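Long-range contacts in peptide chain release factor subunit 1 (Aeropyrum pernix, PDB 3AGK), which probably recognises the stop codons UAA, UAG and UGA and directs the termination of nascent peptide synthesis: residues S36-P41 / V94-E99; L51-Y56 / A77-L82; K159-E164 / A276-D281; G217-V222 / K245-P250. One frame throughout, in Å; residues are numbered along the deposited sequence.

Contacts 1 and 2 both lie in the first eRF1 family region, their centres about 10 Å apart, and they touch: Leu95 and Ile39 of the sheet pack on Ala78, Arg81 and Leu82 of helix 65-82. Contact 1 pairs strands 34-39 and 93-98, and contact 2 pairs the two helices that the chain forms between those strands. Further along, contact 4 falls within the span bracketed by contact 3; their centres are about 16 Å apart, and both reach the mixed sheet of the second region. Contact 3 also reaches helix 277-294, most of which falls in the third region. Contact 1 lies about 33 Å, centre to centre, from contacts 3 and 4, in keeping with the family's three-domain architecture, each domain with its own sheet.

Contact 1 (S36-P41 / V94-E99); sequences SLYIPP and VLFCGE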
loop_
_atom_site.group_PDB
_atom_site.type_symbol
_atom_site.label_atom_id
_atom_site.label_comp_id
_atom_site.label_asym_id
_atom_site.label_seq_id
_atom_site.Cartn_x
_atom_site.Cartn_y
_atom_site.Cartn_z
ATOM N N SER A 36 -0.811 1.078 -21.532
ATOM C CA SER A 36 0.270 0.686 -20.638
ATOM C C SER A 36 1.170 -0.317 -21.372
ATOM O O SER A 36 0.678 -1.302 -21.918
ATOM C CB SER A 36 -0.302 0.055 -19.360
ATOM O OG SER A 36 -1.166 0.952 -18.682
ATOM N N LEU A 37 2.478 -0.076 -21.390
ATOM C CA LEU A 37 3.391 -0.928 -22.153
ATOM C C LEU A 37 4.755 -1.145 -21.471
ATOM O O LEU A 37 5.512 -0.200 -21.263
ATOM C CB LEU A 37 3.591 -0.334 -23.544
ATOM C CG LEU A 37 4.671 -0.951 -24.418
ATOM C CD1 LEU A 37 4.221 -2.328 -24.881
ATOM C CD2 LEU A 37 4.921 -0.059 -25.602
ATOM N N TYR A 38 5.059 -2.397 -21.137
ATOM C CA TYR A 38 6.304 -2.753 -20.455
ATOM C C TYR A 38 7.160 -3.643 -21.349
ATOM O O TYR A 38 6.697 -4.674 -21.833
ATOM C CB TYR A 38 6.005 -3.549 -19.189
ATOM C CG TYR A 38 5.322 -2.816 -18.054
ATOM C CD1 TYR A 38 3.985 -2.436 -18.136
ATOM C CD2 TYR A 38 6.000 -2.569 -16.867
ATOM C CE1 TYR A 38 3.358 -1.785 -17.069
ATOM C CE2 TYR A 38 5.387 -1.928 -15.803
ATOM C CZ TYR A 38 4.070 -1.534 -15.902
ATOM O OH TYR A 38 3.480 -0.899 -14.826
ATOM N N ILE A 39 8.415 -3.271 -21.553
ATOM C CA ILE A 39 9.289 -4.014 -22.455
ATOM C C ILE A 39 10.564 -4.504 -21.776
ATOM O O ILE A 39 11.412 -3.708 -21.391
ATOM C CB ILE A 39 9.690 -3.152 -23.650
ATOM C CG1 ILE A 39 8.439 -2.547 -24.318
ATOM C CG2 ILE A 39 10.557 -3.964 -24.622
ATOM C CD1 ILE A 39 8.761 -1.456 -25.343
ATOM N N PRO A 40 10.705 -5.825 -21.626
ATOM C CA PRO A 40 11.898 -6.375 -20.971
ATOM C C PRO A 40 13.158 -6.147 -21.797
ATOM O O PRO A 40 13.079 -5.900 -22.998
ATOM C CB PRO A 40 11.595 -7.876 -20.899
ATOM C CG PRO A 40 10.109 -7.971 -21.004
ATOM C CD PRO A 40 9.711 -6.867 -21.930
ATOM N N PRO A 41 14.327 -6.242 -21.160
ATOM C CA PRO A 41 15.578 -6.064 -21.907
ATOM C C PRO A 41 15.748 -7.152 -22.975
ATOM O O PRO A 41 16.249 -6.888 -24.061
ATOM C CB PRO A 41 16.658 -6.182 -20.826
ATOM C CG PRO A 41 15.940 -5.965 -19.525
ATOM C CD PRO A 41 14.554 -6.476 -19.725
ATOM N N VAL A 94 9.201 1.370 -19.994
ATOM C CA VAL A 94 7.754 1.384 -19.792
ATOM C C VAL A 94 7.139 2.674 -20.347
ATOM O O VAL A 94 7.700 3.767 -20.193
ATOM C CB VAL A 94 7.326 1.143 -18.317
ATOM C CG1 VAL A 94 8.416 0.431 -17.522
ATOM C CG2 VAL A 94 6.938 2.432 -17.657
ATOM N N LEU A 95 5.997 2.533 -21.013
ATOM C CA LEU A 95 5.273 3.669 -21.575
ATOM C C LEU A 95 3.837 3.732 -21.082
ATOM O O LEU A 95 3.168 2.711 -21.019
ATOM C CB LEU A 95 5.255 3.602 -23.108
ATOM C CG LEU A 95 6.531 4.003 -23.857
ATOM C CD1 LEU A 95 7.521 2.840 -23.884
ATOM C CD2 LEU A 95 6.227 4.486 -25.272
ATOM N N PHE A 96 3.368 4.932 -20.746
ATOM C CA PHE A 96 1.937 5.177 -20.542
ATOM C C PHE A 96 1.514 6.355 -21.432
ATOM O O PHE A 96 2.161 7.396 -21.428
ATOM C CB PHE A 96 1.644 5.488 -19.076
ATOM C CG PHE A 96 2.100 4.415 -18.113
ATOM C CD1 PHE A 96 3.318 4.516 -17.457
ATOM C CD2 PHE A 96 1.299 3.309 -17.851
ATOM C CE1 PHE A 96 3.733 3.527 -16.565
ATOM C CE2 PHE A 96 1.705 2.325 -16.960
ATOM C CZ PHE A 96 2.929 2.439 -16.318
ATOM N N CYS A 97 0.459 6.188 -22.223
ATOM C CA CYS A 97 0.009 7.259 -23.113
ATOM C C CYS A 97 -1.509 7.337 -23.127
ATOM O O CYS A 97 -2.187 6.328 -22.955
ATOM C CB CYS A 97 0.523 7.065 -24.560
ATOM S SG CYS A 97 2.306 6.803 -24.739
ATOM N N GLY A 98 -2.034 8.539 -23.343
ATOM C CA GLY A 98 -3.468 8.733 -23.482
ATOM C C GLY A 98 -3.913 10.142 -23.139
ATOM O O GLY A 98 -3.084 11.025 -22.903
ATOM N N GLU A 99 -5.223 10.353 -23.120
ATOM C CA GLU A 99 -5.787 11.625 -22.686
ATOM C C GLU A 99 -6.642 11.423 -21.439
ATOM O O GLU A 99 -6.456 12.100 -20.427
ATOM C CB GLU A 99 -6.623 12.254 -23.802
ATOM C CG GLU A 99 -7.100 13.667 -23.494
ATOM C CD GLU A 99 -8.410 14.006 -24.185
ATOM O OE1 GLU A 99 -9.311 14.556 -23.513
ATOM O OE2 GLU A 99 -8.543 13.714 -25.393
#
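Strands 34-39 and 93-98 are the two central, antiparallel strands of the four-stranded sheet in the first eRF1 region. Leu37 and Leu95 form a hydrogen-bonded pair: Leu37 N gives to Leu95 O at 2.9 Å, and Leu95 N gives to Leu37 O at 2.8 Å, both in the carbonyl planes. Val94 CA also approaches Leu37 O at 3.1 Å, a CA-H...O contact. The two leucines put branched apolar side chains on the face covered by helix 65-82, their methyls Leu37 CD2 and Leu95 CD1 lying 4.3 Å apart. Ser36, Tyr38, Val94 and Phe96 share the other face. There Val94 CB lies over one face of the Tyr38 ring, near its rim. Phe96 has CG anti to its carbonyl carbon (chi1 -57°), which brings its ring edge to both hydroxyls of the neighbouring strand. An alanine here takes away the ring beside Ser36 and Tyr38, and would probably loosen the packing against Phe128 and Leu133. In the second shell, the backbone of Ile129 positions both hydroxyls, bonding Ser36 OG through its N and Tyr38 OH through its O. Phe96 CZ stands 3.7 Å from Tyr38 OH, while Phe96 CD2 is 3.5 Å from Ser36 OG.

Contact 2 (L51-Y56 / A77-L82); sequences LLRQEY and AAMDRL
Helices 45-58 and 65-82 run antiparallel here, the axes of the two short segments coming within 10.6 Å and crossing at -161°, with Leu52 and Met79 nearest in the backbone. At that spacing the gap is filled by Leu52 and Met79, the methionine being long enough to span it, and no hydrogen bond links the two segments. Leu52 and Met79 lie alongside one another, running in opposite senses, each with CG anti to its own carbonyl carbon. Leu52 CD1 ends among three residues: it meets Met79 CG at 3.9 Å and Leu82 CD1 at 3.8 Å, and Ala78 CB at 4.2 Å, where the small alanine lets the leucine tip come in close to the helix. Met79 is extended as far as SD and then bends (chi3 -121°), which sends its methyl along the opposing helix. Met79 CE reaches Leu52 O at 3.8 Å and Tyr56 CD1 at 3.9 Å, the methionine chain crossing the tyrosine side chain at about a right angle. On the more exposed margin, the aliphatic part of Arg53 passes the sulfur, with Arg53 CG 4.1 Å from Met79 SD. An alanine in place of Met79 removes the SD and CE that touch Arg53 and Tyr56, and would probably loosen the packing between the helices. Ala78 and Leu82 also touch strand 93-98, so this is an antiparallel helical hairpin lying against one face of a beta sheet, a two-layer alpha/beta arrangement.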
loop_
_atom_site.group_PDB
_atom_site.type_symbol
_atom_site.label_atom_id
_atom_site.label_comp_id
_atom_site.label_asym_id
_atom_site.label_seq_id
_atom_site.Cartn_x
_atom_site.Cartn_y
_atom_site.Cartn_z
ATOM N N LEU A 51 4.005 -5.800 -32.916
ATOM C CA LEU A 51 2.848 -5.963 -32.039
ATOM C C LEU A 51 1.966 -4.697 -31.980
ATOM O O LEU A 51 0.755 -4.777 -32.099
ATOM C CB LEU A 51 3.297 -6.387 -30.636
ATOM C CG LEU A 51 2.184 -6.661 -29.613
ATOM C CD1 LEU A 51 2.646 -7.643 -28.539
ATOM C CD2 LEU A 51 1.700 -5.360 -28.976
ATOM N N LEU A 52 2.569 -3.529 -31.795
ATOM C CA LEU A 52 1.801 -2.290 -31.776
ATOM C C LEU A 52 1.120 -2.051 -33.120
ATOM O O LEU A 52 -0.003 -1.559 -33.172
ATOM C CB LEU A 52 2.698 -1.093 -31.433
ATOM C CG LEU A 52 3.256 -1.040 -30.016
ATOM C CD1 LEU A 52 4.108 0.196 -29.827
ATOM C CD2 LEU A 52 2.125 -1.094 -28.985
ATOM N N ARG A 53 1.817 -2.387 -34.205
ATOM C CA ARG A 53 1.273 -2.205 -35.547
ATOM C C ARG A 53 0.037 -3.096 -35.755
ATOM O O ARG A 53 -0.933 -2.677 -36.384
ATOM C CB ARG A 53 2.342 -2.504 -36.605
ATOM C CG ARG A 53 3.151 -1.273 -37.008
ATOM C CD ARG A 53 4.359 -1.612 -37.855
ATOM N NE ARG A 53 5.135 -0.397 -38.091
ATOM C CZ ARG A 53 6.359 -0.369 -38.602
ATOM N NH1 ARG A 53 6.967 -1.497 -38.936
ATOM N NH2 ARG A 53 6.977 0.795 -38.780
ATOM N N GLN A 54 0.091 -4.317 -35.219
ATOM C CA GLN A 54 -1.053 -5.240 -35.239
ATOM C C GLN A 54 -2.215 -4.670 -34.444
ATOM O O GLN A 54 -3.353 -4.602 -34.924
ATOM C CB GLN A 54 -0.685 -6.578 -34.617
ATOM C CG GLN A 54 0.436 -7.312 -35.306
ATOM C CD GLN A 54 0.562 -8.732 -34.802
ATOM O OE1 GLN A 54 1.556 -9.413 -35.054
ATOM N NE2 GLN A 54 -0.461 -9.192 -34.083
ATOM N N GLU A 55 -1.917 -4.278 -33.210
ATOM C CA GLU A 55 -2.896 -3.638 -32.349
ATOM C C GLU A 55 -3.528 -2.443 -33.058
ATOM O O GLU A 55 -4.721 -2.190 -32.912
ATOM C CB GLU A 55 -2.260 -3.217 -31.012
ATOM C CG GLU A 55 -2.069 -4.389 -30.037
ATOM C CD GLU A 55 -3.339 -5.241 -29.922
ATOM O OE1 GLU A 55 -4.414 -4.668 -29.633
ATOM O OE2 GLU A 55 -3.266 -6.469 -30.130
ATOM N N TYR A 56 -2.723 -1.713 -33.827
ATOM C CA TYR A 56 -3.234 -0.565 -34.566
ATOM C C TYR A 56 -4.284 -0.977 -35.614
ATOM O O TYR A 56 -5.339 -0.357 -35.720
ATOM C CB TYR A 56 -2.089 0.242 -35.200
ATOM C CG TYR A 56 -2.541 1.590 -35.708
ATOM C CD1 TYR A 56 -2.469 2.718 -34.900
ATOM C CD2 TYR A 56 -3.081 1.727 -36.982
ATOM C CE1 TYR A 56 -2.900 3.947 -35.355
ATOM C CE2 TYR A 56 -3.517 2.945 -37.442
ATOM C CZ TYR A 56 -3.430 4.049 -36.628
ATOM O OH TYR A 56 -3.857 5.265 -37.094
ATOM N N ALA A 77 1.613 7.397 -30.717
ATOM C CA ALA A 77 2.536 8.112 -29.842
ATOM C C ALA A 77 3.597 7.155 -29.323
ATOM O O ALA A 77 4.782 7.473 -29.332
ATOM C CB ALA A 77 1.793 8.771 -28.699
ATOM N N ALA A 78 3.172 5.971 -28.896
ATOM C CA ALA A 78 4.114 4.976 -28.399
ATOM C C ALA A 78 5.090 4.514 -29.498
ATOM O O ALA A 78 6.305 4.395 -29.255
ATOM C CB ALA A 78 3.376 3.802 -27.780
ATOM N N MET A 79 4.568 4.281 -30.705
ATOM C CA MET A 79 5.433 3.945 -31.845
ATOM C C MET A 79 6.456 5.035 -32.137
ATOM O O MET A 79 7.615 4.728 -32.405
ATOM C CB MET A 79 4.637 3.653 -33.114
ATOM C CG MET A 79 3.815 2.356 -33.044
ATOM S SD MET A 79 2.894 1.975 -34.564
ATOM C CE MET A 79 1.230 1.927 -33.921
ATOM N N ASP A 80 6.008 6.290 -32.114
ATOM C CA ASP A 80 6.898 7.443 -32.273
ATOM C C ASP A 80 8.039 7.368 -31.280
ATOM O O ASP A 80 9.206 7.531 -31.630
ATOM C CB ASP A 80 6.136 8.741 -32.005
ATOM C CG ASP A 80 5.334 9.200 -33.193
ATOM O OD1 ASP A 80 5.680 8.796 -34.323
ATOM O OD2 ASP A 80 4.358 9.964 -32.990
ATOM N N ARG A 81 7.669 7.143 -30.026
ATOM C CA ARG A 81 8.612 7.076 -28.930
ATOM C C ARG A 81 9.652 5.977 -29.175
ATOM O O ARG A 81 10.851 6.178 -28.957
ATOM C CB ARG A 81 7.834 6.824 -27.634
ATOM C CG ARG A 81 8.041 7.838 -26.508
ATOM C CD ARG A 81 8.081 9.274 -26.990
ATOM N NE ARG A 81 6.900 9.635 -27.769
ATOM C CZ ARG A 81 5.980 10.514 -27.381
ATOM N NH1 ARG A 81 6.095 11.137 -26.217
ATOM N NH2 ARG A 81 4.950 10.772 -28.167
ATOM N N LEU A 82 9.197 4.815 -29.641
ATOM C CA LEU A 82 10.091 3.667 -29.791
ATOM C C LEU A 82 11.031 3.841 -30.973
ATOM O O LEU A 82 12.152 3.342 -30.973
ATOM C CB LEU A 82 9.305 2.358 -29.953
ATOM C CG LEU A 82 8.473 1.856 -28.774
ATOM C CD1 LEU A 82 7.855 0.508 -29.107
ATOM C CD2 LEU A 82 9.314 1.758 -27.523
#

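Contact 3 (K159-E164 / A276-D281); sequences KGARLE and AQMYRD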
loop_
_atom_site.group_PDB
_atom_site.type_symbol
_atom_site.label_atom_id
_atom_site.label_comp_id
_atom_site.label_asym_id
_atom_site.label_seq_id
_atom_site.Cartn_x
_atom_site.Cartn_y
_atom_site.Cartn_z
ATOM N N LYS A 159 1.237 -2.129 6.312
ATOM C CA LYS A 159 2.417 -1.602 5.622
ATOM C C LYS A 159 2.753 -0.225 6.178
ATOM O O LYS A 159 1.989 0.725 6.010
ATOM C CB LYS A 159 2.160 -1.442 4.130
ATOM C CG LYS A 159 1.740 -2.697 3.411
ATOM C CD LYS A 159 1.551 -2.392 1.932
ATOM C CE LYS A 159 0.945 -3.571 1.179
ATOM N NZ LYS A 159 0.679 -3.235 -0.250
ATOM N N GLY A 160 3.905 -0.102 6.819
ATOM C CA GLY A 160 4.255 1.140 7.490
ATOM C C GLY A 160 3.153 1.462 8.481
ATOM O O GLY A 160 2.806 0.633 9.319
ATOM N N ALA A 161 2.577 2.650 8.368
ATOM C CA ALA A 161 1.480 3.050 9.244
ATOM C C ALA A 161 0.063 2.766 8.683
ATOM O O ALA A 161 -0.934 3.106 9.311
ATOM C CB ALA A 161 1.628 4.546 9.638
ATOM N N ARG A 162 -0.027 2.140 7.515
ATOM C CA ARG A 162 -1.333 1.833 6.908
ATOM C C ARG A 162 -1.847 0.444 7.271
ATOM O O ARG A 162 -1.255 -0.562 6.881
ATOM C CB ARG A 162 -1.262 1.939 5.383
ATOM C CG ARG A 162 -0.607 3.222 4.909
ATOM C CD ARG A 162 -0.688 3.361 3.405
ATOM N NE ARG A 162 -0.184 4.654 2.944
ATOM C CZ ARG A 162 -0.756 5.821 3.220
ATOM N NH1 ARG A 162 -1.849 5.870 3.973
ATOM N NH2 ARG A 162 -0.230 6.944 2.749
ATOM N N LEU A 163 -2.956 0.404 8.006
ATOM C CA LEU A 163 -3.597 -0.847 8.402
ATOM C C LEU A 163 -4.979 -0.955 7.772
ATOM O O LEU A 163 -5.794 -0.040 7.893
ATOM C CB LEU A 163 -3.750 -0.900 9.908
ATOM C CG LEU A 163 -4.386 -2.137 10.517
ATOM C CD1 LEU A 163 -3.516 -3.386 10.285
ATOM C CD2 LEU A 163 -4.545 -1.860 11.995
ATOM N N GLU A 164 -5.241 -2.080 7.115
ATOM C CA GLU A 164 -6.495 -2.276 6.407
ATOM C C GLU A 164 -7.050 -3.691 6.570
ATOM O O GLU A 164 -6.301 -4.675 6.759
ATOM C CB GLU A 164 -6.320 -1.958 4.919
ATOM C CG GLU A 164 -5.325 -2.868 4.205
ATOM C CD GLU A 164 -5.208 -2.563 2.714
ATOM O OE1 GLU A 164 -6.133 -1.941 2.150
ATOM O OE2 GLU A 164 -4.193 -2.951 2.099
ATOM N N ALA A 276 6.159 -3.621 12.700
ATOM C CA ALA A 276 4.977 -2.983 13.262
ATOM C C ALA A 276 5.296 -1.736 14.103
ATOM O O ALA A 276 4.385 -1.097 14.626
ATOM C CB ALA A 276 4.204 -3.987 14.098
ATOM N N GLN A 277 6.573 -1.382 14.238
ATOM C CA GLN A 277 6.946 -0.258 15.109
ATOM C C GLN A 277 6.472 1.096 14.571
ATOM O O GLN A 277 6.039 1.979 15.328
ATOM C CB GLN A 277 8.458 -0.233 15.373
ATOM C CG GLN A 277 8.843 0.638 16.565
ATOM C CD GLN A 277 8.105 0.218 17.830
ATOM O OE1 GLN A 277 8.118 -0.954 18.212
ATOM N NE2 GLN A 277 7.441 1.168 18.468
ATOM N N MET A 278 6.544 1.262 13.257
ATOM C CA MET A 278 6.142 2.519 12.672
ATOM C C MET A 278 4.667 2.824 12.973
ATOM O O MET A 278 4.305 3.963 13.274
ATOM C CB MET A 278 6.415 2.510 11.179
ATOM C CG MET A 278 6.168 3.830 10.510
ATOM S SD MET A 278 6.682 3.805 8.780
ATOM C CE MET A 278 5.526 4.982 8.095
ATOM N N TYR A 279 3.832 1.789 12.919
ATOM C CA TYR A 279 2.412 1.913 13.232
ATOM C C TYR A 279 2.199 2.179 14.725
ATOM O O TYR A 279 1.421 3.058 15.098
ATOM C CB TYR A 279 1.646 0.641 12.795
ATOM C CG TYR A 279 0.159 0.748 13.045
ATOM C CD1 TYR A 279 -0.390 0.309 14.237
ATOM C CD2 TYR A 279 -0.673 1.353 12.124
ATOM C CE1 TYR A 279 -1.739 0.423 14.489
ATOM C CE2 TYR A 279 -2.030 1.483 12.368
ATOM C CZ TYR A 279 -2.558 1.014 13.562
ATOM O OH TYR A 279 -3.910 1.138 13.833
ATOM N N ARG A 280 2.876 1.417 15.579
ATOM C CA ARG A 280 2.780 1.661 17.011
ATOM C C ARG A 280 3.233 3.098 17.345
ATOM O O ARG A 280 2.644 3.763 18.195
ATOM C CB ARG A 280 3.610 0.654 17.809
ATOM C CG ARG A 280 2.998 -0.749 17.980
ATOM C CD ARG A 280 3.711 -1.489 19.130
ATOM N NE ARG A 280 4.284 -2.759 18.711
ATOM C CZ ARG A 280 5.338 -2.876 17.913
ATOM N NH1 ARG A 280 5.919 -1.790 17.437
ATOM N NH2 ARG A 280 5.800 -4.071 17.578
ATOM N N ASP A 281 4.270 3.579 16.667
ATOM C CA ASP A 281 4.741 4.944 16.916
ATOM C C ASP A 281 3.659 5.969 16.615
ATOM O O ASP A 281 3.425 6.887 17.402
ATOM C CB ASP A 281 5.998 5.240 16.104
ATOM C CG ASP A 281 7.218 4.490 16.622
ATOM O OD1 ASP A 281 7.194 3.991 17.781
ATOM O OD2 ASP A 281 8.201 4.395 15.859
HETATM O O HOH W 1 4.531 -0.389 11.234
#
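Polar links across this contact run through one water. Water 1 donates to Gly160 O at 2.8 Å and accepts from Tyr279 N at 2.8 Å, so it joins the tip of a hairpin to the first turn of helix 277-294, where the amide of Tyr279 is available to a solvent partner. Within the helix, Gln277 NE2 gives an almost straight bond to Asp281 OD1 (2.9 Å), lying in the plane of its own amide but meeting the carboxylate from above its plane.

The hairpin joins strands 152-159 and 162-170 by a type II' turn from Lys159 to Arg162. Gly160 takes the turn position with positive phi (56°), which glycine adopts easily, and a side chain there would crowd the methyl of Met278. Here the mixed sheet of the second eRF1 region meets helix 277-294, most of which falls in the third.

Van der Waals packing does the rest. Met278, extended with CG anti to the backbone N, lies against the turn: Met278 SD is 3.8 Å from Gly160 CA, and Met278 CE is 3.8 Å from Ala161 N. Small residues in the turn allow this approach. The Tyr279 ring turns its edge to the backbone of the turn, with Tyr279 CD2 3.3 Å from Ala161 O. Farther along the ring, Leu163 crosses Tyr279 at about a right angle, and Leu163 CD2 touches Tyr279 CZ at 3.8 Å.

Contact 4 (G217-V222 / K245-P250); sequences GVLKGV and KKILAP
Val222 O is the best-held polar atom here: one hydrogen bond grips it, from Ala249 N at 2.8 Å, nearly straight (175° at the hydrogen) and in the carbonyl plane, and a weaker CA-H...O contact comes from Leu248 CA. The other polar link is less well aligned. Val222 N gives to Ile247 O at 3.0 Å, but approaches from above the carbonyl plane, 31° out of it. That same oxygen lies 3.2 Å from Gly221 CA, so it faces both Gly221 and Val222. With its two bonds Val222 brackets Leu248, its partner in a single beta bridge.

Ile247 carries most of the apolar contact. Its CG1 stands between the backbone N and the carbonyl carbon (chi1 56°), the sterically tightest of its staggered positions, and this lays the branch along the strand: Ile247 CD1 is 3.9 Å from Gly221 N and reaches Leu219 CD2 at 4.2 Å, the leucine crossing it at about a right angle. At Gly221 a side chain would sit close to Ile247 O; its absence leaves the backbone open to that oxygen and to the isoleucine branch. Leu248 starts out away from the strand, yet its tip returns, placing Leu248 CD2 3.8 Å from Val222 CB. Valine, branched at CB, offers that methyl a broad surface.

A type I turn from Lys245 to Leu248 brings the chain out of helix 242-245 and up to the strand. On its other side strand 219-226 pairs in parallel with 142-149. Beyond Pro250 the chain goes on to strand 253-254, which lies parallel to 219-226 at the edge of the sheet, a beta-alpha-beta crossover between adjacent parallel strands.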
loop_
_atom_site.group_PDB
_atom_site.type_symbol
_atom_site.label_atom_id
_atom_site.label_comp_id
_atom_site.label_asym_id
_atom_site.label_seq_id
_atom_site.Cartn_x
_atom_site.Cartn_y
_atom_site.Cartn_z
ATOM N N GLY A 217 8.056 -11.297 -1.968
ATOM C CA GLY A 217 9.027 -10.852 -0.974
ATOM C C GLY A 217 8.597 -9.662 -0.126
ATOM O O GLY A 217 9.287 -9.258 0.807
ATOM N N VAL A 218 7.447 -9.101 -0.472
ATOM C CA VAL A 218 6.845 -7.989 0.239
ATOM C C VAL A 218 6.382 -8.353 1.656
ATOM O O VAL A 218 6.496 -7.545 2.585
ATOM C CB VAL A 218 5.631 -7.482 -0.543
ATOM C CG1 VAL A 218 4.820 -6.539 0.305
ATOM C CG2 VAL A 218 6.079 -6.821 -1.834
ATOM N N LEU A 219 5.831 -9.553 1.819
ATOM C CA LEU A 219 5.342 -9.978 3.127
ATOM C C LEU A 219 6.490 -10.513 3.959
ATOM O O LEU A 219 7.152 -11.465 3.560
ATOM C CB LEU A 219 4.262 -11.062 2.998
ATOM C CG LEU A 219 3.289 -11.216 4.172
ATOM C CD1 LEU A 219 2.472 -9.933 4.345
ATOM C CD2 LEU A 219 2.338 -12.428 3.969
ATOM N N LYS A 220 6.703 -9.916 5.127
ATOM C CA LYS A 220 7.776 -10.346 6.016
ATOM C C LYS A 220 7.297 -11.194 7.197
ATOM O O LYS A 220 8.085 -11.901 7.824
ATOM C CB LYS A 220 8.575 -9.136 6.516
ATOM C CG LYS A 220 9.368 -8.438 5.413
ATOM C CD LYS A 220 10.636 -9.203 5.042
ATOM C CE LYS A 220 11.884 -8.494 5.593
ATOM N NZ LYS A 220 13.168 -9.183 5.255
ATOM N N GLY A 221 6.010 -11.129 7.506
ATOM C CA GLY A 221 5.503 -11.872 8.642
ATOM C C GLY A 221 3.999 -11.947 8.699
ATOM O O GLY A 221 3.310 -11.233 7.967
ATOM N N VAL A 222 3.494 -12.805 9.585
ATOM C CA VAL A 222 2.054 -12.927 9.800
ATOM C C VAL A 222 1.788 -13.002 11.280
ATOM O O VAL A 222 2.418 -13.776 11.999
ATOM C CB VAL A 222 1.471 -14.183 9.116
ATOM C CG1 VAL A 222 -0.049 -14.321 9.406
ATOM C CG2 VAL A 222 1.753 -14.132 7.609
ATOM N N LYS A 245 3.056 -20.174 7.125
ATOM C CA LYS A 245 3.444 -20.755 8.392
ATOM C C LYS A 245 4.918 -20.429 8.690
ATOM O O LYS A 245 5.278 -20.125 9.829
ATOM C CB LYS A 245 3.206 -22.257 8.374
ATOM C CG LYS A 245 1.825 -22.703 8.887
ATOM C CD LYS A 245 2.039 -23.511 10.174
ATOM C CE LYS A 245 0.816 -24.261 10.632
ATOM N NZ LYS A 245 0.709 -25.586 10.001
ATOM N N LYS A 246 5.757 -20.492 7.654
ATOM C CA LYS A 246 7.188 -20.199 7.777
ATOM C C LYS A 246 7.511 -18.862 8.448
ATOM O O LYS A 246 8.520 -18.739 9.141
ATOM C CB LYS A 246 7.852 -20.219 6.398
ATOM C CG LYS A 246 9.301 -19.766 6.427
ATOM C CD LYS A 246 9.927 -19.801 5.052
ATOM C CE LYS A 246 11.342 -19.262 5.101
ATOM N NZ LYS A 246 12.025 -19.424 3.790
ATOM N N ILE A 247 6.661 -17.862 8.222
ATOM C CA ILE A 247 6.943 -16.490 8.663
ATOM C C ILE A 247 5.915 -16.017 9.676
ATOM O O ILE A 247 5.646 -14.820 9.808
ATOM C CB ILE A 247 6.983 -15.502 7.479
ATOM C CG1 ILE A 247 5.672 -15.558 6.700
ATOM C CG2 ILE A 247 8.165 -15.822 6.545
ATOM C CD1 ILE A 247 5.565 -14.495 5.642
ATOM N N LEU A 248 5.326 -16.979 10.372
ATOM C CA LEU A 248 4.407 -16.686 11.451
ATOM C C LEU A 248 5.208 -16.038 12.575
ATOM O O LEU A 248 6.304 -16.506 12.903
ATOM C CB LEU A 248 3.780 -17.988 11.947
ATOM C CG LEU A 248 2.260 -18.011 11.963
ATOM C CD1 LEU A 248 1.731 -17.028 12.998
ATOM C CD2 LEU A 248 1.713 -17.688 10.579
ATOM N N ALA A 249 4.685 -14.962 13.158
ATOM C CA ALA A 249 5.339 -14.389 14.326
ATOM C C ALA A 249 5.285 -15.448 15.416
ATOM O O ALA A 249 4.297 -16.173 15.541
ATOM C CB ALA A 249 4.675 -13.044 14.779
ATOM N N PRO A 250 6.348 -15.544 16.214
ATOM C CA PRO A 250 6.480 -16.666 17.149
ATOM C C PRO A 250 5.313 -16.753 18.128
ATOM O O PRO A 250 4.858 -17.844 18.443
ATOM C CB PRO A 250 7.778 -16.343 17.895
ATOM C CG PRO A 250 7.894 -14.834 17.809
ATOM C CD PRO A 250 7.342 -14.481 16.458
#